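Local coordinates for E3 SUMO-protein ligase SIZ2 (Saccharomyces cerevisiae, PDB 6U75) that probably promotes attachment of SUMO to proteins such as septins, as a zinc-binding E3 ligase of the PIAS family, at residues Thr30-His41 / Leu110-Leu119. Residues are numbered along the deposited sequence; the frame is centred on the assembly and turned at random.
Sequences TKMKFKVSKSNH and LKVPTEMNHL
M32 and F34 pair with L119 and N117 as antiparallel hydrogen-bonded partners at the edge of a sheet in the PINIT domain, strand 28-34 being one of its two outermost strands within the chain. F34 N donates to N117 O (3.0 Å), and N117 N to F34 O. On the buried face M32 and L119 run side by side, while CB of N117 lies over one face of the F34 ring, 4.2 Å above its plane and offset toward the rim. K33 and H118 sit together on the other, exposed face.

The N117 amide ties the strand to the preceding loop: OD1 accepts K111 N at 3.2 Å and also a bond from N83, and ND2 donates to a water and, weakly, to F34 O. That water also bonds NE2 of H41 (2.9 Å). Past the strand, the V36 and L110 side chains meet at about a right angle, CG2 against CD2 at 3.8 Å.

At the helix start, which S37 caps by accepting from N40 N, P113 makes a CH-pi contact over the H41 imidazole, its CG 4.0 Å from the ring centroid. Without its imidazole, as with an alanine at H41, P113 would probably lose the ring face it packs on, and the water one of its partners. K38 runs alongside P113, its NZ salt-bridged to D42.

K35 passes across M116 roughly at right angles, CG against SD. Bends at chi3 (83°) and chi4 (68°) curl the lysine toward the type I turn V112-E115, where NZ meets T114 O at 2.9 Å from above the carbonyl plane, 70° out of it.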
# COMPACT_ATOMS: atom_id res chain seq x y z
N THR A 30 17.48 -21.44 2.99
CA THR A 30 18.56 -20.49 2.73
C THR A 30 18.83 -19.67 3.98
O THR A 30 17.90 -19.17 4.62
CB THR A 30 18.21 -19.57 1.56
OG1 THR A 30 18.10 -20.34 0.36
CG2 THR A 30 19.28 -18.50 1.37
N LYS A 31 20.11 -19.53 4.33
CA LYS A 31 20.53 -18.86 5.55
C LYS A 31 21.27 -17.57 5.23
O LYS A 31 21.96 -17.47 4.21
CB LYS A 31 21.43 -19.78 6.38
CG LYS A 31 20.74 -21.04 6.86
CD LYS A 31 21.73 -22.03 7.46
CE LYS A 31 21.10 -22.83 8.59
NZ LYS A 31 22.04 -23.83 9.16
N MET A 32 21.11 -16.58 6.11
CA MET A 32 21.79 -15.30 5.96
C MET A 32 22.31 -14.86 7.32
O MET A 32 21.54 -14.76 8.28
CB MET A 32 20.86 -14.23 5.40
CG MET A 32 20.29 -14.55 4.03
SD MET A 32 19.10 -13.30 3.48
CE MET A 32 20.09 -11.80 3.61
N LYS A 33 23.61 -14.60 7.41
CA LYS A 33 24.21 -13.99 8.59
C LYS A 33 24.49 -12.53 8.30
O LYS A 33 25.01 -12.19 7.23
CB LYS A 33 25.51 -14.70 8.99
CG LYS A 33 25.54 -16.19 8.72
CD LYS A 33 26.71 -16.87 9.45
CE LYS A 33 28.07 -16.35 8.99
NZ LYS A 33 28.38 -16.71 7.58
N PHE A 34 24.16 -11.66 9.25
CA PHE A 34 24.59 -10.27 9.13
C PHE A 34 24.50 -9.59 10.49
O PHE A 34 23.77 -10.02 11.38
CB PHE A 34 23.78 -9.50 8.09
CG PHE A 34 22.32 -9.35 8.43
CD1 PHE A 34 21.89 -8.28 9.20
CD2 PHE A 34 21.39 -10.26 7.96
CE1 PHE A 34 20.55 -8.14 9.51
CE2 PHE A 34 20.05 -10.12 8.27
CZ PHE A 34 19.63 -9.06 9.04
N LYS A 35 25.29 -8.53 10.63
CA LYS A 35 25.31 -7.70 11.83
C LYS A 35 24.73 -6.33 11.51
O LYS A 35 24.78 -5.87 10.37
CB LYS A 35 26.74 -7.55 12.36
CG LYS A 35 27.44 -8.87 12.64
CD LYS A 35 28.93 -8.69 12.90
CE LYS A 35 29.21 -8.30 14.34
NZ LYS A 35 28.90 -9.40 15.29
N VAL A 36 24.17 -5.69 12.53
CA VAL A 36 23.65 -4.33 12.43
C VAL A 36 24.49 -3.46 13.35
O VAL A 36 24.40 -3.57 14.58
CB VAL A 36 22.16 -4.26 12.79
CG1 VAL A 36 21.69 -2.81 12.79
CG2 VAL A 36 21.34 -5.09 11.82
N SER A 37 25.31 -2.60 12.75
CA SER A 37 26.26 -1.77 13.50
C SER A 37 25.59 -1.05 14.65
O SER A 37 24.36 -0.87 14.67
CB SER A 37 26.91 -0.76 12.57
OG SER A 37 25.96 0.18 12.09
N LYS A 38 26.39 -0.61 15.63
CA LYS A 38 25.85 0.17 16.74
C LYS A 38 25.36 1.53 16.27
O LYS A 38 24.43 2.09 16.87
CB LYS A 38 26.92 0.32 17.82
CG LYS A 38 26.37 0.62 19.21
CD LYS A 38 26.38 2.10 19.51
CE LYS A 38 25.85 2.38 20.91
NZ LYS A 38 25.86 3.83 21.25
N SER A 39 25.97 2.08 15.22
CA SER A 39 25.49 3.35 14.68
C SER A 39 24.08 3.21 14.10
O SER A 39 23.23 4.09 14.29
CB SER A 39 26.45 3.86 13.61
OG SER A 39 27.61 4.42 14.19
N ASN A 40 23.81 2.10 13.41
CA ASN A 40 22.46 1.88 12.89
C ASN A 40 21.47 1.61 14.01
O ASN A 40 20.30 1.99 13.90
CB ASN A 40 22.48 0.73 11.88
CG ASN A 40 23.12 1.12 10.56
OD1 ASN A 40 22.94 2.24 10.08
ND2 ASN A 40 23.89 0.21 9.98
N HIS A 41 21.91 0.98 15.10
CA HIS A 41 21.04 0.85 16.27
C HIS A 41 20.71 2.22 16.85
O HIS A 41 19.55 2.51 17.19
CB HIS A 41 21.72 -0.03 17.33
CG HIS A 41 21.41 -1.48 17.19
ND1 HIS A 41 20.42 -2.11 17.91
CD2 HIS A 41 21.97 -2.44 16.41
CE1 HIS A 41 20.37 -3.39 17.58
NE2 HIS A 41 21.31 -3.62 16.68
N LEU A 110 15.67 -7.99 16.79
CA LEU A 110 17.08 -7.74 16.55
C LEU A 110 17.90 -7.99 17.81
O LEU A 110 17.44 -7.75 18.94
CB LEU A 110 17.30 -6.30 16.08
CG LEU A 110 17.70 -6.09 14.62
CD1 LEU A 110 17.82 -4.61 14.33
CD2 LEU A 110 19.00 -6.81 14.29
N LYS A 111 19.12 -8.46 17.62
CA LYS A 111 20.07 -8.67 18.70
C LYS A 111 21.01 -7.47 18.82
O LYS A 111 21.10 -6.63 17.92
CB LYS A 111 20.87 -9.96 18.48
CG LYS A 111 20.01 -11.22 18.40
CD LYS A 111 19.29 -11.50 19.71
CE LYS A 111 17.83 -11.89 19.48
NZ LYS A 111 17.01 -11.72 20.71
N VAL A 112 21.71 -7.40 19.94
CA VAL A 112 22.64 -6.31 20.20
C VAL A 112 23.67 -6.25 19.08
O VAL A 112 23.88 -7.25 18.38
CB VAL A 112 23.32 -6.46 21.58
CG1 VAL A 112 22.32 -6.19 22.69
CG2 VAL A 112 23.93 -7.85 21.73
N PRO A 113 24.35 -5.12 18.88
CA PRO A 113 25.23 -4.99 17.71
C PRO A 113 26.40 -5.97 17.73
O PRO A 113 26.83 -6.41 16.66
CB PRO A 113 25.72 -3.54 17.79
CG PRO A 113 24.78 -2.85 18.72
CD PRO A 113 24.31 -3.88 19.68
N THR A 114 26.93 -6.30 18.90
CA THR A 114 28.11 -7.15 18.97
C THR A 114 27.82 -8.59 18.56
O THR A 114 28.76 -9.33 18.23
CB THR A 114 28.69 -7.14 20.39
OG1 THR A 114 27.73 -7.68 21.31
CG2 THR A 114 29.05 -5.72 20.80
N GLU A 115 26.56 -9.01 18.57
CA GLU A 115 26.19 -10.37 18.24
C GLU A 115 25.71 -10.47 16.79
O GLU A 115 25.50 -9.47 16.11
CB GLU A 115 25.10 -10.87 19.20
CG GLU A 115 25.59 -11.03 20.64
CD GLU A 115 24.50 -11.52 21.57
OE1 GLU A 115 23.34 -11.62 21.13
OE2 GLU A 115 24.81 -11.80 22.75
N MET A 116 25.55 -11.71 16.34
CA MET A 116 25.23 -12.00 14.95
C MET A 116 23.73 -12.22 14.79
O MET A 116 23.09 -12.83 15.65
CB MET A 116 25.99 -13.25 14.48
CG MET A 116 26.14 -13.34 12.97
SD MET A 116 27.37 -12.18 12.35
CE MET A 116 27.09 -12.30 10.59
N ASN A 117 23.18 -11.73 13.68
CA ASN A 117 21.78 -11.95 13.34
C ASN A 117 21.69 -13.01 12.26
O ASN A 117 22.36 -12.92 11.22
CB ASN A 117 21.10 -10.66 12.87
CG ASN A 117 21.05 -9.60 13.96
OD1 ASN A 117 20.23 -9.67 14.87
ND2 ASN A 117 21.93 -8.61 13.86
N HIS A 118 20.85 -14.02 12.50
CA HIS A 118 20.63 -15.12 11.58
C HIS A 118 19.21 -15.05 11.05
O HIS A 118 18.26 -14.94 11.83
CB HIS A 118 20.87 -16.47 12.26
CG HIS A 118 22.22 -16.61 12.89
ND1 HIS A 118 23.33 -17.00 12.18
CD2 HIS A 118 22.64 -16.40 14.16
CE1 HIS A 118 24.38 -17.03 12.98
NE2 HIS A 118 23.99 -16.67 14.19
N LEU A 119 19.06 -15.12 9.73
CA LEU A 119 17.76 -15.12 9.06
C LEU A 119 17.68 -16.37 8.19
O LEU A 119 18.43 -16.50 7.22
CB LEU A 119 17.57 -13.85 8.23
CG LEU A 119 16.28 -13.78 7.41
CD1 LEU A 119 15.06 -13.73 8.32
CD2 LEU A 119 16.30 -12.58 6.48
O HOH W 1 22.21 -6.28 15.81